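Local coordinates for protein Ulp1-like SUMO protease (Chaetomium thermophilum, PDB 6DG4) that is the catalytic domain of a Ulp1-like cysteine protease of the C48 family, which probably cleaves SUMO from its conjugates and processes its precursors, at residues E17-R22 / L239-F244; Q42-R47 / N61-I66; V150-S155 / E163-K168. All coordinates share one frame; numbering follows the deposited sequence. Where two conformers were deposited one is given.

Interaction 1: E17-R22 / L239-F244; sequences EEWRSR and LLNGGF
The six-membered ring of Trp19 meets helix 228-241. Leu240 lies at its edge, CB 4.3 Å from Trp19 CZ3, while Asn241 comes obliquely, OD1 standing 3.6 Å from Trp19 CZ2. The amide of Asn241 is almost perpendicular to the indole, the planes 81° apart. On one indole face, Glu18 OE2 sits 3.5 Å above the plane, over its centre. Trp19 CH2 in turn lies over the guanidinium of Arg22, 3.3 Å from its plane. Arg22 is long enough, with CG anti to the backbone N (chi1 -167°) and an extended chain, to reach both Glu18 OE2, in a salt bridge from NH1 (3.6 Å), and a water. That water accepts from Arg22 NH2 and donates to Asn241 OD1, at 2.8 Å, so it bridges the contact. Asn241 ND2 donates to Gly243 O (3.0 Å) and to Lys245 O, tying down the turn after the helix. Gly242 ends the helix in a Schellman motif; at its positive phi a side chain would press against the preceding carbonyl O, so glycine fits. Trp19 NE1 is bonded to Asp247, and its ring meets Phe248. Helix 17-27 thereby packs against the C-terminal end of helix 228-241, Trp19 also touching Ala237 and Leu240 resting on Leu35.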
ATOM      1  N   GLU A  17     -22.336   9.535   9.812  0.61 13.47           N
ATOM      2  CA  GLU A  17     -23.496   8.699   9.522  0.61 15.98           C
ATOM      3  C   GLU A  17     -23.706   8.540   8.019  0.61 15.50           C
ATOM      4  O   GLU A  17     -24.074   7.456   7.553  0.61 17.06           O
ATOM      5  CB  GLU A  17     -24.739   9.257  10.215  0.61 17.51           C
ATOM      6  CG  GLU A  17     -24.822   8.842  11.682  0.61 19.50           C
ATOM      7  CD  GLU A  17     -25.971   9.482  12.442  0.61 21.08           C
ATOM      8  OE1 GLU A  17     -27.013   9.794  11.825  0.61 22.08           O
ATOM      9  OE2 GLU A  17     -25.825   9.668  13.670  0.61 20.63           O
ATOM     10  N   GLU A  18     -23.463   9.601   7.242  1.00 15.79           N
ATOM     11  CA  GLU A  18     -23.605   9.494   5.791  1.00 15.31           C
ATOM     12  C   GLU A  18     -22.678   8.420   5.234  1.00 12.95           C
ATOM     13  O   GLU A  18     -23.092   7.586   4.422  1.00 13.54           O
ATOM     14  CB  GLU A  18     -23.317  10.847   5.122  1.00 20.12           C
ATOM     15  CG  GLU A  18     -23.264  10.824   3.573  1.00 48.39           C
ATOM     16  CD  GLU A  18     -21.971  11.398   2.963  1.00 77.88           C
ATOM     17  OE1 GLU A  18     -21.559  12.541   3.287  1.00 22.79           O
ATOM     18  OE2 GLU A  18     -21.371  10.690   2.127  1.00 55.10           O
ATOM     19  N   TRP A  19     -21.412   8.424   5.648  1.00 11.60           N
ATOM     20  CA  TRP A  19     -20.482   7.447   5.091  1.00 10.51           C
ATOM     21  C   TRP A  19     -20.747   6.046   5.630  1.00 11.06           C
ATOM     22  O   TRP A  19     -20.616   5.062   4.893  1.00 11.24           O
ATOM     23  CB  TRP A  19     -19.039   7.887   5.312  1.00 10.95           C
ATOM     24  CG  TRP A  19     -18.598   8.860   4.272  1.00 11.41           C
ATOM     25  CD1 TRP A  19     -18.305  10.174   4.455  1.00 12.85           C
ATOM     26  CD2 TRP A  19     -18.416   8.596   2.878  1.00 11.06           C
ATOM     27  NE1 TRP A  19     -17.944  10.748   3.263  1.00 13.49           N
ATOM     28  CE2 TRP A  19     -18.007   9.800   2.276  1.00 11.82           C
ATOM     29  CE3 TRP A  19     -18.555   7.457   2.081  1.00 11.52           C
ATOM     30  CZ2 TRP A  19     -17.729   9.899   0.916  1.00 13.69           C
ATOM     31  CZ3 TRP A  19     -18.277   7.557   0.731  1.00 13.96           C
ATOM     32  CH2 TRP A  19     -17.870   8.768   0.162  1.00 13.55           C
ATOM     33  N   ARG A  20     -21.100   5.921   6.910  0.52 10.04           N
ATOM     34  CA  ARG A  20     -21.479   4.612   7.430  0.52 10.61           C
ATOM     35  C   ARG A  20     -22.644   4.043   6.633  0.52 13.10           C
ATOM     36  O   ARG A  20     -22.632   2.872   6.234  0.52 13.66           O
ATOM     37  CB  ARG A  20     -21.857   4.716   8.905  0.52 11.46           C
ATOM     38  CG  ARG A  20     -20.702   5.027   9.812  0.52 14.05           C
ATOM     39  CD  ARG A  20     -21.196   5.466  11.178  0.52 19.93           C
ATOM     40  NE  ARG A  20     -22.134   4.513  11.763  0.52 21.60           N
ATOM     41  CZ  ARG A  20     -22.983   4.806  12.745  0.52 49.99           C
ATOM     42  NH1 ARG A  20     -23.023   6.033  13.250  0.52 25.49           N
ATOM     43  NH2 ARG A  20     -23.799   3.873  13.217  0.52 37.28           N
ATOM     44  N   SER A  21     -23.661   4.870   6.381  1.00 14.44           N
ATOM     45  CA  SER A  21     -24.822   4.404   5.636  1.00 16.63           C
ATOM     46  C   SER A  21     -24.448   4.028   4.211  1.00 14.43           C
ATOM     47  O   SER A  21     -24.972   3.052   3.666  1.00 16.57           O
ATOM     48  CB  SER A  21     -25.888   5.498   5.632  1.00 22.26           C
ATOM     49  OG  SER A  21     -26.448   5.656   6.920  1.00 29.68           O
ATOM     50  N   ARG A  22     -23.548   4.791   3.591  1.00 12.46           N
ATOM     51  CA  ARG A  22     -23.149   4.502   2.219  1.00 12.40           C
ATOM     52  C   ARG A  22     -22.388   3.188   2.143  1.00 11.69           C
ATOM     53  O   ARG A  22     -22.604   2.387   1.224  1.00 12.43           O
ATOM     54  CB  ARG A  22     -22.309   5.668   1.710  1.00 14.44           C
ATOM     55  CG  ARG A  22     -22.057   5.688   0.232  1.00 18.76           C
ATOM     56  CD  ARG A  22     -21.872   7.131  -0.201  1.00 21.93           C
ATOM     57  NE  ARG A  22     -21.062   7.237  -1.399  1.00 23.40           N
ATOM     58  CZ  ARG A  22     -20.588   8.382  -1.872  1.00 23.46           C
ATOM     59  NH1 ARG A  22     -20.830   9.520  -1.227  1.00 22.95           N
ATOM     60  NH2 ARG A  22     -19.853   8.374  -2.977  1.00 24.32           N
ATOM     61  N   LEU A 239     -12.691   3.805  -1.222  1.00  8.76           N
ATOM     62  CA  LEU A 239     -12.896   3.211  -2.538  1.00  8.63           C
ATOM     63  C   LEU A 239     -14.171   3.744  -3.188  1.00  7.77           C
ATOM     64  O   LEU A 239     -14.169   4.099  -4.373  1.00  9.44           O
ATOM     65  CB  LEU A 239     -12.923   1.686  -2.436  1.00  8.56           C
ATOM     66  CG  LEU A 239     -11.610   1.031  -1.997  1.00  9.36           C
ATOM     67  CD1 LEU A 239     -11.806  -0.438  -1.696  1.00  9.23           C
ATOM     68  CD2 LEU A 239     -10.503   1.208  -3.037  1.00 11.52           C
ATOM     69  N   LEU A 240     -15.263   3.841  -2.422  1.00  8.92           N
ATOM     70  CA  LEU A 240     -16.508   4.369  -2.972  1.00  8.62           C
ATOM     71  C   LEU A 240     -16.371   5.836  -3.355  1.00  9.35           C
ATOM     72  O   LEU A 240     -17.007   6.293  -4.311  1.00 10.03           O
ATOM     73  CB  LEU A 240     -17.636   4.208  -1.954  1.00  9.50           C
ATOM     74  CG  LEU A 240     -18.022   2.768  -1.626  1.00  9.07           C
ATOM     75  CD1 LEU A 240     -19.001   2.724  -0.472  1.00 11.36           C
ATOM     76  CD2 LEU A 240     -18.601   2.080  -2.850  1.00 10.33           C
ATOM     77  N   ASN A 241     -15.548   6.580  -2.610  1.00  9.37           N
ATOM     78  CA  ASN A 241     -15.316   7.999  -2.849  1.00  9.81           C
ATOM     79  C   ASN A 241     -14.447   8.250  -4.071  1.00 10.70           C
ATOM     80  O   ASN A 241     -14.396   9.384  -4.560  1.00 12.98           O
ATOM     81  CB  ASN A 241     -14.610   8.571  -1.611  1.00  9.87           C
ATOM     82  CG  ASN A 241     -14.461  10.074  -1.652  1.00 10.15           C
ATOM     83  OD1 ASN A 241     -15.445  10.817  -1.669  1.00 11.61           O
ATOM     84  ND2 ASN A 241     -13.222  10.534  -1.613  1.00 10.29           N
ATOM     85  N   GLY A 242     -13.746   7.233  -4.559  1.00 10.15           N
ATOM     86  CA  GLY A 242     -12.792   7.433  -5.625  1.00  9.89           C
ATOM     87  C   GLY A 242     -11.431   7.915  -5.182  1.00 10.22           C
ATOM     88  O   GLY A 242     -10.725   8.543  -5.976  1.00 11.82           O
ATOM     89  N   GLY A 243     -11.047   7.673  -3.923  1.00  9.14           N
ATOM     90  CA  GLY A 243      -9.686   7.912  -3.492  1.00  9.42           C
ATOM     91  C   GLY A 243      -9.584   8.796  -2.264  1.00  9.60           C
ATOM     92  O   GLY A 243     -10.584   9.169  -1.636  1.00  9.95           O
ATOM     93  N   PHE A 244      -8.334   9.118  -1.913  1.00 10.46           N
ATOM     94  CA  PHE A 244      -8.016   9.950  -0.755  1.00 10.92           C
ATOM     95  C   PHE A 244      -8.090  11.410  -1.185  1.00 12.31           C
ATOM     96  O   PHE A 244      -7.084  12.092  -1.390  1.00 14.38           O
ATOM     97  CB  PHE A 244      -6.638   9.605  -0.210  1.00 11.56           C
ATOM     98  CG  PHE A 244      -6.548   8.236   0.388  1.00 10.65           C
ATOM     99  CD1 PHE A 244      -7.043   7.989   1.654  1.00 11.44           C
ATOM    100  CD2 PHE A 244      -5.963   7.195  -0.311  1.00 12.46           C
ATOM    101  CE1 PHE A 244      -6.961   6.730   2.210  1.00 11.63           C
ATOM    102  CE2 PHE A 244      -5.882   5.936   0.240  1.00 13.73           C
ATOM    103  CZ  PHE A 244      -6.375   5.704   1.506  1.00 12.66           C
TER
HETATM  104  O   HOH W   1     -17.667  10.720  -3.401  1.00 25.08           O

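Interaction 2: Q42-R47 / N61-I66; sequences QPLVRR and NDNVII
The N-terminal turn of helix 62-80 meets the residue leading into strand 43-44 here, through an amide-on-amide stack of Gln42 and Asn63. Strand 43-44 pairs antiparallel with strand 36-37 in a small two-stranded sheet. The two amide planes are only 15° apart, although the side chains themselves cross at about a right angle. Asn63 OD1 rests against the bend of the glutamine, 3.2 Å from Gln42 CG and 3.3 Å from Gln42 CD. No hydrogen bond joins the pair; each NH2 group donates elsewhere, and what the amides share is flat contact. Gln42 owes its position to its own backbone: CG is anti to the main-chain N (chi1 179°), and the chain then folds back at chi2, letting NE2 donate to Pro43 O at 3.0 Å, in the carbonyl plane and on a lone pair. This bond probably keeps the amide from turning. Asn63 ND2 is bonded to Asp48 OD1, an atom that also takes Asn61 ND2. The same carboxylate reaches Val45 N, the residue just before helix 46-50, so Asp48 links the starts of the two helices. Leu44 supplies the apolar side: its CD2 is 3.7 Å from Asn63 CB, and the leucine also packs on Leu239. Asparagine suits the N-cap as well, since Asn61, which holds that place in helix 62-80, accepts a bond from Val64 N on its OD1, at 3.0 Å and with an N-H...O angle of 160°.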
ATOM      1  N   GLN A  42     -10.069  -1.671 -12.322  1.00 17.05           N
ATOM      2  CA  GLN A  42     -10.802  -2.816 -11.827  1.00 14.86           C
ATOM      3  C   GLN A  42     -12.144  -2.378 -11.291  1.00 13.16           C
ATOM      4  O   GLN A  42     -12.186  -1.590 -10.329  1.00 13.30           O
ATOM      5  CB  GLN A  42      -9.993  -3.455 -10.709  1.00 17.03           C
ATOM      6  CG  GLN A  42     -10.654  -4.635 -10.081  1.00 19.16           C
ATOM      7  CD  GLN A  42     -10.966  -5.711 -11.092  1.00 21.69           C
ATOM      8  OE1 GLN A  42     -10.068  -6.213 -11.782  1.00 23.59           O
ATOM      9  NE2 GLN A  42     -12.249  -6.065 -11.201  1.00 22.66           N
ATOM     10  N   PRO A  43     -13.259  -2.858 -11.840  1.00 13.74           N
ATOM     11  CA  PRO A  43     -14.558  -2.585 -11.216  1.00 13.53           C
ATOM     12  C   PRO A  43     -14.673  -3.292  -9.876  1.00 12.48           C
ATOM     13  O   PRO A  43     -14.164  -4.401  -9.690  1.00 14.11           O
ATOM     14  CB  PRO A  43     -15.570  -3.155 -12.220  1.00 16.11           C
ATOM     15  CG  PRO A  43     -14.836  -3.335 -13.472  1.00 20.03           C
ATOM     16  CD  PRO A  43     -13.403  -3.564 -13.123  1.00 17.14           C
ATOM     17  N   LEU A  44     -15.347  -2.633  -8.934  1.00 10.29           N
ATOM     18  CA  LEU A  44     -15.697  -3.222  -7.651  1.00  9.15           C
ATOM     19  C   LEU A  44     -17.210  -3.340  -7.545  1.00 10.24           C
ATOM     20  O   LEU A  44     -17.945  -2.420  -7.922  1.00 11.56           O
ATOM     21  CB  LEU A  44     -15.186  -2.375  -6.487  1.00  8.93           C
ATOM     22  CG  LEU A  44     -13.687  -2.077  -6.474  1.00 10.12           C
ATOM     23  CD1 LEU A  44     -13.348  -1.219  -5.267  1.00 11.09           C
ATOM     24  CD2 LEU A  44     -12.863  -3.363  -6.451  1.00 13.01           C
ATOM     25  N   VAL A  45     -17.666  -4.472  -7.025  1.00 10.06           N
ATOM     26  CA  VAL A  45     -19.078  -4.775  -6.907  1.00 10.31           C
ATOM     27  C   VAL A  45     -19.360  -5.202  -5.471  1.00  9.66           C
ATOM     28  O   VAL A  45     -18.460  -5.274  -4.637  1.00  9.40           O
ATOM     29  CB  VAL A  45     -19.535  -5.855  -7.909  1.00 11.19           C
ATOM     30  CG1 VAL A  45     -19.388  -5.361  -9.331  1.00 12.61           C
ATOM     31  CG2 VAL A  45     -18.739  -7.143  -7.707  1.00 11.82           C
ATOM     32  N   ARG A  46     -20.633  -5.487  -5.199  1.00 10.38           N
ATOM     33  CA  ARG A  46     -21.051  -5.852  -3.852  1.00 10.48           C
ATOM     34  C   ARG A  46     -20.121  -6.884  -3.230  1.00  9.97           C
ATOM     35  O   ARG A  46     -19.722  -6.752  -2.069  1.00 10.20           O
ATOM     36  CB  ARG A  46     -22.484  -6.382  -3.893  1.00 11.42           C
ATOM     37  CG  ARG A  46     -22.960  -6.994  -2.587  1.00 11.04           C
ATOM     38  CD  ARG A  46     -24.402  -7.449  -2.695  1.00 14.73           C
ATOM     39  NE  ARG A  46     -24.841  -8.117  -1.478  1.00 15.27           N
ATOM     40  CZ  ARG A  46     -26.083  -8.084  -1.007  1.00 17.27           C
ATOM     41  NH1 ARG A  46     -27.030  -7.408  -1.647  1.00 18.07           N
ATOM     42  NH2 ARG A  46     -26.368  -8.723   0.117  1.00 17.70           N
ATOM     43  N   ARG A  47     -19.774  -7.931  -3.977  1.00 10.55           N
ATOM     44  CA  ARG A  47     -18.972  -9.007  -3.404  1.00 11.35           C
ATOM     45  C   ARG A  47     -17.660  -8.496  -2.818  1.00 11.10           C
ATOM     46  O   ARG A  47     -17.218  -8.967  -1.762  1.00 10.76           O
ATOM     47  CB  ARG A  47     -18.696 -10.055  -4.469  1.00 13.84           C
ATOM     48  CG  ARG A  47     -17.909 -11.220  -3.972  1.00 15.60           C
ATOM     49  CD  ARG A  47     -17.776 -12.224  -5.084  1.00 18.97           C
ATOM     50  NE  ARG A  47     -17.060 -13.413  -4.661  1.00 23.50           N
ATOM     51  CZ  ARG A  47     -15.739 -13.503  -4.620  1.00 24.96           C
ATOM     52  NH1 ARG A  47     -15.002 -12.461  -4.970  1.00 25.47           N
ATOM     53  NH2 ARG A  47     -15.161 -14.630  -4.232  1.00 26.67           N
ATOM     54  N   ASN A  61      -9.223  -9.150  -0.747  1.00 10.12           N
ATOM     55  CA  ASN A  61      -8.806  -9.622  -2.060  1.00  9.99           C
ATOM     56  C   ASN A  61      -7.856  -8.631  -2.730  1.00 10.99           C
ATOM     57  O   ASN A  61      -7.623  -7.520  -2.247  1.00 11.35           O
ATOM     58  CB  ASN A  61     -10.007  -9.953  -2.962  1.00 11.56           C
ATOM     59  CG  ASN A  61     -10.865  -8.741  -3.333  1.00 11.82           C
ATOM     60  OD1 ASN A  61     -10.563  -7.604  -2.990  1.00 11.81           O
ATOM     61  ND2 ASN A  61     -11.956  -9.004  -4.046  1.00 13.00           N
ATOM     62  N   ASP A  62      -7.291  -9.071  -3.862  1.00 12.69           N
ATOM     63  CA  ASP A  62      -6.369  -8.232  -4.617  1.00 12.23           C
ATOM     64  C   ASP A  62      -7.034  -6.929  -5.039  1.00 10.66           C
ATOM     65  O   ASP A  62      -6.417  -5.860  -4.979  1.00 10.99           O
ATOM     66  CB  ASP A  62      -5.879  -8.963  -5.873  1.00 15.15           C
ATOM     67  CG  ASP A  62      -5.143 -10.262  -5.572  1.00 23.21           C
ATOM     68  OD1 ASP A  62      -4.904 -10.588  -4.392  1.00 25.71           O
ATOM     69  OD2 ASP A  62      -4.813 -10.973  -6.545  1.00 26.65           O
ATOM     70  N   ASN A  63      -8.290  -7.002  -5.493  1.00 11.11           N
ATOM     71  CA  ASN A  63      -8.969  -5.819  -6.007  1.00 10.80           C
ATOM     72  C   ASN A  63      -8.927  -4.684  -4.993  1.00 10.62           C
ATOM     73  O   ASN A  63      -8.626  -3.535  -5.334  1.00 10.42           O
ATOM     74  CB  ASN A  63     -10.439  -6.131  -6.306  1.00 12.36           C
ATOM     75  CG  ASN A  63     -10.634  -7.002  -7.522  1.00 16.02           C
ATOM     76  OD1 ASN A  63      -9.736  -7.167  -8.345  1.00 17.82           O
ATOM     77  ND2 ASN A  63     -11.847  -7.535  -7.666  1.00 17.36           N
ATOM     78  N   VAL A  64      -9.267  -5.001  -3.743  0.59 10.41           N
ATOM     79  CA  VAL A  64      -9.332  -3.997  -2.690  0.59  9.64           C
ATOM     80  C   VAL A  64      -7.933  -3.524  -2.318  0.59  9.53           C
ATOM     81  O   VAL A  64      -7.667  -2.318  -2.248  0.59  9.58           O
ATOM     82  CB  VAL A  64     -10.089  -4.578  -1.479  0.59 10.79           C
ATOM     83  CG1 VAL A  64      -9.845  -3.746  -0.238  0.59 10.61           C
ATOM     84  CG2 VAL A  64     -11.578  -4.673  -1.784  0.59 11.58           C
ATOM     85  N   ILE A  65      -7.016  -4.467  -2.088  1.00  8.97           N
ATOM     86  CA  ILE A  65      -5.678  -4.123  -1.606  1.00  9.70           C
ATOM     87  C   ILE A  65      -4.943  -3.263  -2.625  1.00  9.12           C
ATOM     88  O   ILE A  65      -4.397  -2.203  -2.292  1.00  9.40           O
ATOM     89  CB  ILE A  65      -4.884  -5.393  -1.244  1.00 10.41           C
ATOM     90  CG1 ILE A  65      -5.505  -6.061  -0.014  1.00 12.03           C
ATOM     91  CG2 ILE A  65      -3.427  -5.045  -0.984  1.00 12.26           C
ATOM     92  CD1 ILE A  65      -5.054  -7.480   0.222  1.00 13.89           C
ATOM     93  N   ILE A  66      -4.906  -3.711  -3.878  1.00  8.85           N
ATOM     94  CA  ILE A  66      -4.214  -2.948  -4.909  1.00  9.53           C
ATOM     95  C   ILE A  66      -4.936  -1.634  -5.169  1.00  9.01           C
ATOM     96  O   ILE A  66      -4.302  -0.589  -5.358  1.00  9.99           O
ATOM     97  CB  ILE A  66      -4.062  -3.797  -6.185  1.00 10.34           C
ATOM     98  CG1 ILE A  66      -3.326  -5.111  -5.878  1.00 12.08           C
ATOM     99  CG2 ILE A  66      -3.369  -2.992  -7.280  1.00 12.64           C
ATOM    100  CD1 ILE A  66      -1.993  -4.960  -5.189  1.00 13.05           C
TER

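Interaction 3: V150-S155 / E163-K168; sequences VSHLDS and ERVKAK
With chi1 at 179°, His152 holds CG anti to its main-chain nitrogen and swings the imidazole off the strand toward Val165, whose own CG1 is anti to the backbone N (chi1 172°). The two side chains belong to a beta-alpha-beta unit, strand 149-153, helix 163-177 and strand 187-188, in which the two strands run parallel and the helix packs on the sheet. Val165 presents both methyls to the imidazole. CG1 makes a CH-pi contact, 3.9 Å from the centroid of the His152 ring and 22° off its normal, displaced toward the CB side of the ring; CG2 lies over the same face, 3.8 Å from His152 CE1. A branched side chain is well suited to this, because its two arms spread over the flat ring. Histidine, in turn, offers a broad face to the helix while its two nitrogens make hydrogen bonds: NE2 with Thr139 of the neighbouring strand, and ND1 with the backbone N of Ser162. These two bonds should fix the ring's rotation in this buried place. Ser162 OG is in addition bonded to Val165 N, so the residue before the helix serves both partners. One residue on from Leu153, Asp154 is bonded to His137, consistent with the aspartate-histidine pair of the C48 catalytic triad, and the strand thus probably leads into the active site. Further back, Val150 faces the helix too, its CG2 4.0 Å from Lys166 O, and packs on Leu169, Leu170 and Val173. The extended, largely buried Lys166 carries its charge past the apolar layer to Asp190 and to its helix neighbour, NZ meeting Glu163 OE2 at 3.0 Å from above the carboxylate plane.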
ATOM      1  N   VAL A 150      15.748  -0.270   1.626  1.00  9.32           N
ATOM      2  CA  VAL A 150      14.676  -1.210   1.351  1.00  9.48           C
ATOM      3  C   VAL A 150      14.145  -1.708   2.687  1.00 10.09           C
ATOM      4  O   VAL A 150      14.890  -1.821   3.667  1.00 11.35           O
ATOM      5  CB  VAL A 150      15.120  -2.398   0.471  1.00 11.23           C
ATOM      6  CG1 VAL A 150      15.758  -1.901  -0.830  1.00 11.60           C
ATOM      7  CG2 VAL A 150      16.075  -3.316   1.229  1.00 13.38           C
ATOM      8  N   SER A 151      12.853  -2.027   2.712  1.00 10.31           N
ATOM      9  CA  SER A 151      12.212  -2.502   3.924  1.00 10.35           C
ATOM     10  C   SER A 151      11.135  -3.516   3.570  1.00 10.08           C
ATOM     11  O   SER A 151      10.542  -3.472   2.489  1.00 10.09           O
ATOM     12  CB  SER A 151      11.547  -1.369   4.718  1.00 10.42           C
ATOM     13  OG  SER A 151      12.468  -0.341   5.038  1.00 11.54           O
ATOM     14  N   HIS A 152      10.876  -4.411   4.512  1.00 10.22           N
ATOM     15  CA  HIS A 152       9.777  -5.360   4.419  1.00 10.02           C
ATOM     16  C   HIS A 152       9.020  -5.289   5.734  1.00  9.97           C
ATOM     17  O   HIS A 152       9.584  -5.593   6.790  1.00 11.84           O
ATOM     18  CB  HIS A 152      10.319  -6.768   4.176  1.00 10.71           C
ATOM     19  CG  HIS A 152       9.254  -7.813   4.081  1.00 10.31           C
ATOM     20  ND1 HIS A 152       9.364  -9.040   4.695  1.00 11.34           N
ATOM     21  CD2 HIS A 152       8.054  -7.810   3.456  1.00 10.84           C
ATOM     22  CE1 HIS A 152       8.285  -9.756   4.440  1.00 10.82           C
ATOM     23  NE2 HIS A 152       7.471  -9.031   3.695  1.00 11.22           N
ATOM     24  N   LEU A 153       7.754  -4.873   5.672  1.00  9.88           N
ATOM     25  CA  LEU A 153       6.924  -4.708   6.861  1.00 10.33           C
ATOM     26  C   LEU A 153       5.960  -5.885   6.931  1.00  9.79           C
ATOM     27  O   LEU A 153       5.036  -5.994   6.117  1.00 10.55           O
ATOM     28  CB  LEU A 153       6.162  -3.386   6.847  1.00 10.58           C
ATOM     29  CG  LEU A 153       7.000  -2.143   7.152  1.00 13.29           C
ATOM     30  CD1 LEU A 153       7.845  -1.733   5.956  1.00 16.76           C
ATOM     31  CD2 LEU A 153       6.124  -0.989   7.612  1.00 15.22           C
ATOM     32  N   ASP A 154       6.193  -6.769   7.892  1.00 11.33           N
ATOM     33  CA  ASP A 154       5.358  -7.941   8.121  1.00 11.63           C
ATOM     34  C   ASP A 154       4.701  -7.764   9.483  1.00 11.03           C
ATOM     35  O   ASP A 154       5.385  -7.772  10.510  1.00 12.24           O
ATOM     36  CB  ASP A 154       6.225  -9.195   8.096  1.00 11.96           C
ATOM     37  CG  ASP A 154       5.417 -10.465   8.181  1.00 11.69           C
ATOM     38  OD1 ASP A 154       4.239 -10.402   8.600  1.00 12.30           O
ATOM     39  OD2 ASP A 154       5.971 -11.530   7.837  1.00 16.01           O
ATOM     40  N   SER A 155       3.377  -7.589   9.486  1.00 10.66           N
ATOM     41  CA  SER A 155       2.654  -7.378  10.735  1.00 11.03           C
ATOM     42  C   SER A 155       2.788  -8.562  11.685  1.00 12.62           C
ATOM     43  O   SER A 155       2.680  -8.387  12.901  1.00 12.57           O
ATOM     44  CB  SER A 155       1.184  -7.059  10.449  1.00 11.36           C
ATOM     45  OG  SER A 155       0.588  -7.992   9.552  1.00 12.40           O
ATOM     46  N   GLU A 163      14.691 -11.557   5.733  1.00 15.35           N
ATOM     47  CA  GLU A 163      15.970 -11.385   5.045  1.00 15.76           C
ATOM     48  C   GLU A 163      15.866 -11.786   3.577  1.00 14.72           C
ATOM     49  O   GLU A 163      16.461 -11.144   2.704  1.00 14.91           O
ATOM     50  CB  GLU A 163      17.062 -12.192   5.747  1.00 18.00           C
ATOM     51  CG  GLU A 163      17.332 -11.737   7.171  1.00 23.56           C
ATOM     52  CD  GLU A 163      17.686 -10.262   7.259  1.00 30.17           C
ATOM     53  OE1 GLU A 163      18.546  -9.805   6.470  1.00 32.49           O
ATOM     54  OE2 GLU A 163      17.086  -9.564   8.111  1.00 32.28           O
ATOM     55  N   ARG A 164      15.093 -12.830   3.282  1.00 14.52           N
ATOM     56  CA  ARG A 164      14.903 -13.251   1.898  1.00 13.99           C
ATOM     57  C   ARG A 164      14.268 -12.144   1.064  1.00 12.52           C
ATOM     58  O   ARG A 164      14.701 -11.871  -0.063  1.00 13.67           O
ATOM     59  CB  ARG A 164      14.046 -14.512   1.881  1.00 16.80           C
ATOM     60  CG  ARG A 164      13.493 -14.882   0.540  1.00 19.67           C
ATOM     61  CD  ARG A 164      12.716 -16.178   0.643  1.00 22.37           C
ATOM     62  NE  ARG A 164      11.758 -16.292  -0.445  1.00 26.46           N
ATOM     63  CZ  ARG A 164      10.520 -15.810  -0.408  1.00 26.19           C
ATOM     64  NH1 ARG A 164       9.729 -15.969  -1.456  1.00 29.01           N
ATOM     65  NH2 ARG A 164      10.068 -15.186   0.671  1.00 27.14           N
ATOM     66  N   VAL A 165      13.227 -11.498   1.589  1.00 12.19           N
ATOM     67  CA  VAL A 165      12.590 -10.414   0.851  1.00 11.16           C
ATOM     68  C   VAL A 165      13.547  -9.240   0.699  1.00 10.34           C
ATOM     69  O   VAL A 165      13.672  -8.658  -0.385  1.00 10.66           O
ATOM     70  CB  VAL A 165      11.275  -9.993   1.527  1.00 11.09           C
ATOM     71  CG1 VAL A 165      10.720  -8.736   0.868  1.00 11.28           C
ATOM     72  CG2 VAL A 165      10.266 -11.123   1.442  1.00 12.89           C
ATOM     73  N   LYS A 166      14.228  -8.863   1.786  1.00 10.89           N
ATOM     74  CA  LYS A 166      15.157  -7.740   1.719  1.00 11.66           C
ATOM     75  C   LYS A 166      16.210  -7.951   0.641  1.00 11.12           C
ATOM     76  O   LYS A 166      16.536  -7.025  -0.111  1.00 11.23           O
ATOM     77  CB  LYS A 166      15.846  -7.548   3.067  1.00 13.00           C
ATOM     78  CG  LYS A 166      14.939  -7.067   4.174  1.00 15.48           C
ATOM     79  CD  LYS A 166      15.633  -7.280   5.518  1.00 18.99           C
ATOM     80  CE  LYS A 166      14.833  -6.738   6.663  1.00 21.80           C
ATOM     81  NZ  LYS A 166      15.510  -7.026   7.955  1.00 20.54           N
ATOM     82  N   ALA A 167      16.782  -9.154   0.570  1.00 12.36           N
ATOM     83  CA  ALA A 167      17.793  -9.426  -0.445  1.00 12.59           C
ATOM     84  C   ALA A 167      17.215  -9.312  -1.851  1.00 12.13           C
ATOM     85  O   ALA A 167      17.881  -8.804  -2.764  1.00 12.84           O
ATOM     86  CB  ALA A 167      18.395 -10.810  -0.219  1.00 13.76           C
ATOM     87  N   LYS A 168      15.983  -9.788  -2.053  1.00 11.73           N
ATOM     88  CA  LYS A 168      15.356  -9.678  -3.366  1.00 11.50           C
ATOM     89  C   LYS A 168      15.091  -8.225  -3.734  1.00 10.20           C
ATOM     90  O   LYS A 168      15.219  -7.839  -4.903  1.00 10.78           O
ATOM     91  CB  LYS A 168      14.069 -10.497  -3.399  1.00 11.98           C
ATOM     92  CG  LYS A 168      14.347 -11.991  -3.449  1.00 15.15           C
ATOM     93  CD  LYS A 168      13.081 -12.810  -3.436  1.00 18.58           C
ATOM     94  CE  LYS A 168      13.407 -14.292  -3.392  1.00 23.08           C
ATOM     95  NZ  LYS A 168      14.172 -14.731  -4.586  1.00 26.68           N
TER

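How the interactions relate
Interactions 1 and 2 are neighbours, with centres about 15 Å apart; they touch where Leu239 CD1 meets Leu44 CD1 at 4.0 Å, and Val64 also packs on Leu239. Helix 228-241 faces helix 17-27 with Leu240 and Asn241 and, through Leu239, Leu44 and helix 62-80. Interaction 3 lies on the other side of the chain's centre, its centre about 33 Å from that of interaction 1 and about 26 Å from that of interaction 2, where helix 163-177 packs on the five-stranded sheet. Along the chain interaction 1 encloses both others, and interaction 2 closes before interaction 3 opens. The chain's early and late parts thus meet at one end, while the middle builds the sheet and the probable catalytic Asp154 and His137 near it.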